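Local coordinates for 16S rRNA (adenine(1408)-N(1))-methyltransferase (Escherichia coli, PDB 3P2E), which methylates N1 of adenine 1408 in the 16S rRNA of assembled 30S subunits, using S-adenosyl-L-methionine, and so confers resistance to many aminoglycosides, at residues A[187-190]-A[191-194]; A[11-14]-A[15-18]; A[168-171]-A[172-176]. All blocks are in the same frame, centred on the assembly; numbering follows the deposited sequence.

Contact 1: A[187-190]-A[191-194]; sequences NEYV and KQFN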
ATOM      1  N   ASN A 187     -19.121   3.442   3.936  1.00 16.21           N
ATOM      2  CA  ASN A 187     -18.788   4.446   2.933  1.00 15.20           C
ATOM      3  C   ASN A 187     -18.215   5.711   3.567  1.00 16.52           C
ATOM      4  O   ASN A 187     -17.256   6.279   3.053  1.00 15.54           O
ATOM      5  CB  ASN A 187     -20.025   4.824   2.104  1.00 15.75           C
ATOM      6  CG  ASN A 187     -20.479   3.712   1.184  1.00 17.69           C
ATOM      7  OD1 ASN A 187     -20.502   3.870  -0.044  1.00 17.39           O
ATOM      8  ND2 ASN A 187     -20.852   2.583   1.765  1.00 16.83           N
ATOM      9  N   GLU A 188     -18.799   6.154   4.678  1.00 19.25           N
ATOM     10  CA  GLU A 188     -18.323   7.367   5.336  1.00 21.27           C
ATOM     11  C   GLU A 188     -16.833   7.280   5.637  1.00 20.88           C
ATOM     12  O   GLU A 188     -16.085   8.236   5.421  1.00 21.58           O
ATOM     13  CB  GLU A 188     -19.085   7.618   6.640  1.00 27.98           C
ATOM     14  CG  GLU A 188     -18.889   9.024   7.176  1.00 33.33           C
ATOM     15  CD  GLU A 188     -19.394   9.194   8.594  1.00 36.94           C
ATOM     16  OE1 GLU A 188     -20.494   8.691   8.906  1.00 38.57           O
ATOM     17  OE2 GLU A 188     -18.687   9.845   9.393  1.00 39.97           O
ATOM     18  N   TYR A 189     -16.403   6.129   6.140  1.00 19.58           N
ATOM     19  CA  TYR A 189     -15.000   5.922   6.465  1.00 20.13           C
ATOM     20  C   TYR A 189     -14.085   6.069   5.245  1.00 19.97           C
ATOM     21  O   TYR A 189     -12.969   6.586   5.342  1.00 20.30           O
ATOM     22  CB  TYR A 189     -14.791   4.529   7.058  1.00 22.42           C
ATOM     23  CG  TYR A 189     -13.342   4.257   7.337  1.00 25.74           C
ATOM     24  CD1 TYR A 189     -12.718   4.816   8.451  1.00 27.77           C
ATOM     25  CD2 TYR A 189     -12.565   3.523   6.440  1.00 26.03           C
ATOM     26  CE1 TYR A 189     -11.359   4.661   8.663  1.00 28.82           C
ATOM     27  CE2 TYR A 189     -11.195   3.362   6.643  1.00 28.57           C
ATOM     28  CZ  TYR A 189     -10.602   3.939   7.754  1.00 28.18           C
ATOM     29  OH  TYR A 189      -9.250   3.823   7.952  1.00 27.94           O
ATOM     30  N   VAL A 190     -14.562   5.598   4.099  1.00 16.55           N
ATOM     31  CA  VAL A 190     -13.781   5.651   2.870  1.00 15.40           C
ATOM     32  C   VAL A 190     -13.706   7.055   2.275  1.00 16.33           C
ATOM     33  O   VAL A 190     -12.810   7.352   1.484  1.00 16.07           O
ATOM     34  CB  VAL A 190     -14.358   4.657   1.833  1.00 12.77           C
ATOM     35  CG1 VAL A 190     -13.535   4.677   0.551  1.00 11.69           C
ATOM     36  CG2 VAL A 190     -14.375   3.250   2.444  1.00 11.80           C
ATOM     37  N   LYS A 191     -14.630   7.924   2.676  1.00 18.94           N
ATOM     38  CA  LYS A 191     -14.650   9.290   2.165  1.00 20.78           C
ATOM     39  C   LYS A 191     -13.408  10.091   2.531  1.00 21.73           C
ATOM     40  O   LYS A 191     -13.177  11.169   1.979  1.00 23.06           O
ATOM     41  CB  LYS A 191     -15.902  10.022   2.659  1.00 19.33           C
ATOM     42  CG  LYS A 191     -17.194   9.473   2.074  1.00 20.49           C
ATOM     43  CD  LYS A 191     -18.394  10.326   2.469  1.00 19.78           C
ATOM     44  CE  LYS A 191     -19.676   9.778   1.857  1.00 22.37           C
ATOM     45  NZ  LYS A 191     -20.858  10.609   2.197  1.00 22.63           N
ATOM     46  N   GLN A 192     -12.600   9.558   3.444  1.00 22.51           N
ATOM     47  CA  GLN A 192     -11.387  10.243   3.876  1.00 25.17           C
ATOM     48  C   GLN A 192     -10.213  10.043   2.922  1.00 25.08           C
ATOM     49  O   GLN A 192      -9.221  10.773   2.993  1.00 24.32           O
ATOM     50  CB  GLN A 192     -10.983   9.773   5.273  1.00 30.51           C
ATOM     51  CG  GLN A 192     -10.340   8.405   5.315  1.00 33.22           C
ATOM     52  CD  GLN A 192     -10.158   7.908   6.732  1.00 38.20           C
ATOM     53  OE1 GLN A 192     -11.135   7.651   7.438  1.00 40.02           O
ATOM     54  NE2 GLN A 192      -8.905   7.777   7.162  1.00 37.87           N
ATOM     55  N   PHE A 193     -10.322   9.059   2.032  1.00 19.62           N
ATOM     56  CA  PHE A 193      -9.251   8.784   1.076  1.00 18.35           C
ATOM     57  C   PHE A 193      -9.380   9.696  -0.138  1.00 18.17           C
ATOM     58  O   PHE A 193     -10.486  10.033  -0.552  1.00 19.02           O
ATOM     59  CB  PHE A 193      -9.287   7.312   0.662  1.00 16.51           C
ATOM     60  CG  PHE A 193      -8.948   6.369   1.781  1.00 19.28           C
ATOM     61  CD1 PHE A 193      -7.622   6.080   2.086  1.00 18.90           C
ATOM     62  CD2 PHE A 193      -9.952   5.813   2.567  1.00 20.49           C
ATOM     63  CE1 PHE A 193      -7.298   5.252   3.164  1.00 21.75           C
ATOM     64  CE2 PHE A 193      -9.640   4.987   3.646  1.00 22.04           C
ATOM     65  CZ  PHE A 193      -8.312   4.707   3.947  1.00 20.97           C
ATOM     66  N   ASN A 194      -8.245  10.087  -0.709  1.00 17.80           N
ATOM     67  CA  ASN A 194      -8.237  11.004  -1.845  1.00 17.22           C
ATOM     68  C   ASN A 194      -8.143  10.425  -3.258  1.00 16.42           C
ATOM     69  O   ASN A 194      -8.355  11.157  -4.224  1.00 15.80           O
ATOM     70  CB  ASN A 194      -7.114  12.035  -1.670  1.00 23.14           C
ATOM     71  CG  ASN A 194      -7.421  13.064  -0.595  1.00 27.43           C
ATOM     72  OD1 ASN A 194      -6.608  13.948  -0.317  1.00 29.83           O
ATOM     73  ND2 ASN A 194      -8.598  12.959   0.012  1.00 27.98           N
TER

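Contact 2: A[11-14]-A[15-18]; sequences DLSK and DELT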
ATOM      1  N   ASP A  11      16.476   4.494 -12.420  1.00 26.20           N
ATOM      2  CA  ASP A  11      16.924   3.462 -11.501  1.00 27.42           C
ATOM      3  C   ASP A  11      17.417   4.027 -10.178  1.00 26.94           C
ATOM      4  O   ASP A  11      18.191   4.983 -10.150  1.00 27.23           O
ATOM      5  CB  ASP A  11      18.039   2.633 -12.138  1.00 38.96           C
ATOM      6  CG  ASP A  11      18.534   1.533 -11.223  1.00 42.90           C
ATOM      7  OD1 ASP A  11      17.738   0.628 -10.898  1.00 45.39           O
ATOM      8  OD2 ASP A  11      19.716   1.576 -10.823  1.00 46.83           O
ATOM      9  N   LEU A  12      16.944   3.436  -9.086  1.00 23.44           N
ATOM     10  CA  LEU A  12      17.351   3.836  -7.744  1.00 22.72           C
ATOM     11  C   LEU A  12      18.022   2.614  -7.130  1.00 22.32           C
ATOM     12  O   LEU A  12      17.414   1.548  -7.021  1.00 22.07           O
ATOM     13  CB  LEU A  12      16.139   4.237  -6.893  1.00 22.17           C
ATOM     14  CG  LEU A  12      16.496   4.801  -5.511  1.00 22.32           C
ATOM     15  CD1 LEU A  12      17.097   6.187  -5.681  1.00 22.46           C
ATOM     16  CD2 LEU A  12      15.257   4.870  -4.631  1.00 22.43           C
ATOM     17  N   SER A  13      19.283   2.763  -6.740  1.00 22.07           N
ATOM     18  CA  SER A  13      20.028   1.655  -6.161  1.00 21.70           C
ATOM     19  C   SER A  13      19.697   1.454  -4.689  1.00 22.13           C
ATOM     20  O   SER A  13      19.087   2.318  -4.055  1.00 22.13           O
ATOM     21  CB  SER A  13      21.528   1.907  -6.296  1.00 22.77           C
ATOM     22  OG  SER A  13      21.922   2.974  -5.449  1.00 23.81           O
ATOM     23  N   LYS A  14      20.108   0.310  -4.150  1.00 21.75           N
ATOM     24  CA  LYS A  14      19.872   0.007  -2.748  1.00 23.53           C
ATOM     25  C   LYS A  14      20.565   1.036  -1.862  1.00 24.38           C
ATOM     26  O   LYS A  14      19.996   1.498  -0.874  1.00 24.15           O
ATOM     27  CB  LYS A  14      20.383  -1.399  -2.414  1.00 22.35           C
ATOM     28  CG  LYS A  14      20.247  -1.780  -0.949  1.00 21.95           C
ATOM     29  CD  LYS A  14      18.810  -1.636  -0.465  1.00 20.88           C
ATOM     30  CE  LYS A  14      18.673  -2.046   0.996  1.00 22.72           C
ATOM     31  NZ  LYS A  14      17.276  -1.871   1.488  1.00 22.67           N
ATOM     32  N   ASP A  15      21.793   1.403  -2.217  1.00 26.09           N
ATOM     33  CA  ASP A  15      22.533   2.384  -1.432  1.00 26.47           C
ATOM     34  C   ASP A  15      21.873   3.759  -1.463  1.00 26.52           C
ATOM     35  O   ASP A  15      21.874   4.475  -0.463  1.00 25.65           O
ATOM     36  CB  ASP A  15      23.979   2.495  -1.929  1.00 36.53           C
ATOM     37  CG  ASP A  15      24.794   1.249  -1.639  1.00 39.69           C
ATOM     38  OD1 ASP A  15      24.684   0.715  -0.515  1.00 42.99           O
ATOM     39  OD2 ASP A  15      25.553   0.808  -2.526  1.00 43.47           O
ATOM     40  N   GLU A  16      21.310   4.130  -2.607  1.00 26.78           N
ATOM     41  CA  GLU A  16      20.652   5.424  -2.723  1.00 26.47           C
ATOM     42  C   GLU A  16      19.395   5.440  -1.863  1.00 25.87           C
ATOM     43  O   GLU A  16      19.091   6.434  -1.204  1.00 27.00           O
ATOM     44  CB  GLU A  16      20.291   5.711  -4.181  1.00 29.01           C
ATOM     45  CG  GLU A  16      21.499   5.858  -5.089  1.00 32.77           C
ATOM     46  CD  GLU A  16      21.122   6.250  -6.498  1.00 34.39           C
ATOM     47  OE1 GLU A  16      20.416   5.467  -7.167  1.00 30.44           O
ATOM     48  OE2 GLU A  16      21.529   7.346  -6.938  1.00 37.25           O
ATOM     49  N   LEU A  17      18.669   4.327  -1.870  1.00 22.03           N
ATOM     50  CA  LEU A  17      17.446   4.209  -1.087  1.00 22.77           C
ATOM     51  C   LEU A  17      17.765   4.318   0.401  1.00 22.71           C
ATOM     52  O   LEU A  17      17.084   5.022   1.144  1.00 23.05           O
ATOM     53  CB  LEU A  17      16.771   2.865  -1.373  1.00 21.17           C
ATOM     54  CG  LEU A  17      15.477   2.570  -0.611  1.00 20.74           C
ATOM     55  CD1 LEU A  17      14.423   3.621  -0.942  1.00 19.87           C
ATOM     56  CD2 LEU A  17      14.988   1.180  -0.989  1.00 19.33           C
ATOM     57  N   THR A  18      18.811   3.621   0.826  1.00 24.60           N
ATOM     58  CA  THR A  18      19.218   3.640   2.224  1.00 25.48           C
ATOM     59  C   THR A  18      19.534   5.061   2.682  1.00 26.89           C
ATOM     60  O   THR A  18      19.184   5.458   3.793  1.00 27.11           O
ATOM     61  CB  THR A  18      20.453   2.741   2.447  1.00 26.23           C
ATOM     62  OG1 THR A  18      20.130   1.391   2.089  1.00 26.58           O
ATOM     63  CG2 THR A  18      20.895   2.781   3.909  1.00 27.46           C
TER
HETATM   64  O   HOH W   1      17.353   0.684   2.209  1.00 27.65           O

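Contact 3: A[168-171]-A[172-176]; sequences YKAE and LSNSG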
ATOM      1  N   TYR A 168      -8.837 -18.768   7.032  1.00 21.32           N
ATOM      2  CA  TYR A 168      -8.217 -17.563   6.490  1.00 18.97           C
ATOM      3  C   TYR A 168      -7.079 -17.097   7.396  1.00 19.17           C
ATOM      4  O   TYR A 168      -5.999 -16.743   6.922  1.00 17.90           O
ATOM      5  CB  TYR A 168      -9.249 -16.437   6.342  1.00 20.01           C
ATOM      6  CG  TYR A 168      -8.711 -15.231   5.601  1.00 20.33           C
ATOM      7  CD1 TYR A 168      -8.509 -15.268   4.220  1.00 20.92           C
ATOM      8  CD2 TYR A 168      -8.364 -14.067   6.287  1.00 19.84           C
ATOM      9  CE1 TYR A 168      -7.972 -14.170   3.539  1.00 19.51           C
ATOM     10  CE2 TYR A 168      -7.824 -12.969   5.620  1.00 20.23           C
ATOM     11  CZ  TYR A 168      -7.630 -13.026   4.250  1.00 19.37           C
ATOM     12  OH  TYR A 168      -7.071 -11.946   3.602  1.00 17.81           O
ATOM     13  N   LYS A 169      -7.317 -17.115   8.704  1.00 19.35           N
ATOM     14  CA  LYS A 169      -6.299 -16.687   9.656  1.00 20.52           C
ATOM     15  C   LYS A 169      -5.051 -17.557   9.564  1.00 18.87           C
ATOM     16  O   LYS A 169      -3.926 -17.057   9.630  1.00 19.44           O
ATOM     17  CB  LYS A 169      -6.860 -16.732  11.079  1.00 27.12           C
ATOM     18  CG  LYS A 169      -5.984 -16.040  12.114  1.00 30.87           C
ATOM     19  CD  LYS A 169      -6.665 -15.997  13.476  1.00 33.49           C
ATOM     20  CE  LYS A 169      -5.801 -15.274  14.502  1.00 35.38           C
ATOM     21  NZ  LYS A 169      -6.465 -15.194  15.837  1.00 36.16           N
ATOM     22  N   ALA A 170      -5.246 -18.863   9.411  1.00 21.30           N
ATOM     23  CA  ALA A 170      -4.124 -19.790   9.318  1.00 20.50           C
ATOM     24  C   ALA A 170      -3.332 -19.583   8.037  1.00 20.90           C
ATOM     25  O   ALA A 170      -2.102 -19.636   8.044  1.00 19.17           O
ATOM     26  CB  ALA A 170      -4.624 -21.228   9.391  1.00 23.59           C
ATOM     27  N   GLU A 171      -4.042 -19.360   6.937  1.00 19.41           N
ATOM     28  CA  GLU A 171      -3.400 -19.141   5.647  1.00 20.50           C
ATOM     29  C   GLU A 171      -2.542 -17.884   5.687  1.00 18.61           C
ATOM     30  O   GLU A 171      -1.404 -17.887   5.211  1.00 17.56           O
ATOM     31  CB  GLU A 171      -4.463 -19.046   4.551  1.00 25.52           C
ATOM     32  CG  GLU A 171      -5.115 -20.392   4.266  1.00 28.45           C
ATOM     33  CD  GLU A 171      -6.473 -20.279   3.597  1.00 32.53           C
ATOM     34  OE1 GLU A 171      -6.998 -21.323   3.158  1.00 35.21           O
ATOM     35  OE2 GLU A 171      -7.022 -19.161   3.520  1.00 34.89           O
ATOM     36  N   LEU A 172      -3.076 -16.809   6.255  1.00 20.14           N
ATOM     37  CA  LEU A 172      -2.301 -15.580   6.346  1.00 18.36           C
ATOM     38  C   LEU A 172      -1.112 -15.794   7.272  1.00 19.81           C
ATOM     39  O   LEU A 172       0.003 -15.364   6.976  1.00 18.92           O
ATOM     40  CB  LEU A 172      -3.168 -14.420   6.851  1.00 19.28           C
ATOM     41  CG  LEU A 172      -3.575 -13.407   5.774  1.00 18.93           C
ATOM     42  CD1 LEU A 172      -4.366 -14.104   4.677  1.00 19.97           C
ATOM     43  CD2 LEU A 172      -4.394 -12.285   6.404  1.00 18.63           C
ATOM     44  N   SER A 173      -1.347 -16.472   8.390  1.00 16.72           N
ATOM     45  CA  SER A 173      -0.271 -16.734   9.338  1.00 18.02           C
ATOM     46  C   SER A 173       0.879 -17.470   8.657  1.00 18.19           C
ATOM     47  O   SER A 173       2.055 -17.183   8.913  1.00 17.36           O
ATOM     48  CB  SER A 173      -0.783 -17.562  10.517  1.00 24.23           C
ATOM     49  OG  SER A 173       0.271 -17.822  11.425  1.00 27.37           O
ATOM     50  N   ASN A 174       0.540 -18.412   7.781  1.00 22.05           N
ATOM     51  CA  ASN A 174       1.552 -19.180   7.062  1.00 24.53           C
ATOM     52  C   ASN A 174       2.398 -18.287   6.159  1.00 24.02           C
ATOM     53  O   ASN A 174       3.549 -18.612   5.857  1.00 25.39           O
ATOM     54  CB  ASN A 174       0.897 -20.277   6.219  1.00 48.34           C
ATOM     55  CG  ASN A 174       0.230 -21.343   7.064  1.00 52.90           C
ATOM     56  OD1 ASN A 174       0.837 -21.891   7.986  1.00 57.40           O
ATOM     57  ND2 ASN A 174      -1.024 -21.651   6.748  1.00 55.38           N
ATOM     58  N   SER A 175       1.824 -17.165   5.731  1.00 20.49           N
ATOM     59  CA  SER A 175       2.524 -16.225   4.861  1.00 20.76           C
ATOM     60  C   SER A 175       3.271 -15.155   5.647  1.00 20.46           C
ATOM     61  O   SER A 175       3.975 -14.328   5.061  1.00 21.88           O
ATOM     62  CB  SER A 175       1.540 -15.552   3.902  1.00 21.27           C
ATOM     63  OG  SER A 175       0.970 -16.497   3.015  1.00 26.94           O
ATOM     64  N   GLY A 176       3.111 -15.170   6.966  1.00 19.70           N
ATOM     65  CA  GLY A 176       3.787 -14.196   7.807  1.00 20.74           C
ATOM     66  C   GLY A 176       2.882 -13.113   8.368  1.00 19.86           C
ATOM     67  O   GLY A 176       3.340 -12.233   9.104  1.00 21.75           O
TER
HETATM   68  O   HOH W   2      -0.978 -21.429   9.882  1.00 44.89           O

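Contact 1: A[187-190]-A[191-194]
Phe193 N donates to Val190 O at 3.1 Å and nearly straight, 166°, closing a type I beta turn that carries the chain out of the short helix 187-190. Phe193 N lies above the plane of the Val190 carbonyl, not on a lone pair. One residue into the turn, Lys191 N is shared between two carbonyls of the last helical turn: it bonds Glu188 O at 3.1 Å and, more bent and weak, Asn187 O, also at 3.1 Å. The aliphatic chain of Lys191 starts over the same oxygens, CG lying 3.3 Å from Asn187 O, and then runs outward, its ammonium NZ still 7.0 Å from Glu188 OE1.

The apolar half of the contact is made by rings. CE2 of Tyr189 meets CE2 of Phe193 at 3.7 Å, arriving at the edge of the Phe193 ring while the two planes stand 69° apart. With CG set beside its backbone N (chi1 -67°), the Phe193 ring turns back toward the helix end, its CD2 edge by Val190 O and Val190 CG1, and it meets Phe105 edge-to-face and touches Asn38, two residues that bind S-adenosyl-L-methionine. The end of the Gln192 side chain lies over the rim of one face of the Tyr189 ring, and Lys41 NZ donates a hydrogen bond to Gln192 O. The amides of Lys191 and Phe193 thus take up carbonyls of the helix end, which is consistent with the turn holding Phe193 beside the cofactor pocket.

Contact 2: A[11-14]-A[15-18]
Ser13 and Glu16 answer each other across the first turn of helix 14-21 in a capping box. Ser13, at the N-cap, offers OG to Glu16 N at 3.1 Å; in return Glu16 OE1 accepts from Ser13 N at 3.0 Å in an almost straight bond of 173°, through the lone pair that faces away from OE2. OG can reach the amide because it stands between the backbone N and the carbonyl carbon (chi1 69°), which also brings it close against Glu16 CG.

Behind the cap the direct bonding stays tight. Leu17 N bonds Ser13 O, and Lys14 O is gripped twice by Thr18, by its N and by OG1, each at 3.0 Å and from opposite faces of the carbonyl plane. Apolar groups close in beside it: Leu12 CD1 lies 3.6 Å from Glu16 CB, while its other methyl, CD2, meets Leu17 CD1 at 4.0 Å, the two leucine side chains crossing at about a right angle. Leu12 just before the N-cap and Leu17 in the helix form a hydrophobic staple, and buried Leu17 continues the patch onto Leu94 and Ile97.

The Lys14 flank is looser and wetter. Bent at chi2, the Lys14 chain runs past Thr18 with CE 3.9 Å from OG1, and a water bridges the two, accepting from Lys14 NZ and donating to Thr18 OG1; NZ is bonded to Glu93 O as well. Apart from this flank, Asp15 and the carboxylate end of Glu16 belong to the exposed part of the first turn. Two acidic side chains there would probably interact well with the positive end of the helix dipole, so the cap probably adds a favourable charge arrangement to its direct bonds.

Contact 3: A[168-171]-A[172-176]
Leu172 lays its CD1 methyl over one face of the Tyr168 ring, 3.8 Å from the ring centroid and 25° off the normal, a CH-pi contact displaced toward the hydroxyl end: CD1 comes within 3.5 Å of Tyr168 CZ. The second methyl, CD2, touches Tyr168 CE2 at 3.6 Å, so both branches of the leucine bear on the ring. Tyr168 swings its ring away from its own backbone N (chi1 -172°), and its OH is held by Val114 O. Around this pair lie Pro117, Ile179 and Leu122, which sink the buried face of the helix against strand 178-185 and helix 119-126. Leu172 N also closes a helical bond on Tyr168 O.

Ser173 follows, its N bonded to Lys169 O and its CB resting against that same oxygen at 3.3 Å. Asn174 comes next on the exposed side. Its N donates to Ala170 O at 2.9 Å, and a water donates both to this carbonyl and, at 2.7 Å, to Asn174 OD1, tying the amide side chain to the helix backbone. Ser175 N reaches Glu171 O only weakly and bonds Leu172 O more closely, while its OG turns inward to Arg119 O. Gly176 then leaves the helix with a positive phi of 106°, its N on Ser173 O, a conformation that glycine reaches readily, having no CB to crowd the preceding carbonyl oxygen. The ending is a Schellman motif, a C-terminal capping motif through which helix 166-175 gives way to strand 178-185 of the Rossmann-like methyltransferase sheet.

In the fold
All three contacts are local turns or helix ends, met along the chain in the order 2, 3, 1, and none touches another. Contact 2 starts a helix; contacts 3 and 1 end helices just before and just after strand 178-185, one of the two outermost strands of the seven-stranded sheet, yet their centres are 28 Å apart. Contacts 1 and 2 lie on opposite sides of the chain's centre, 34 Å between centres. Contact 1 is nearest the cofactor: the Phe193 side chain is about 6 Å from bound S-adenosyl-L-homocysteine. In contact 3, the side chain of Tyr168 stays about 9 Å from that of Pro106 in the same pocket, whereas contact 2 lies away from the cofactor-binding residues.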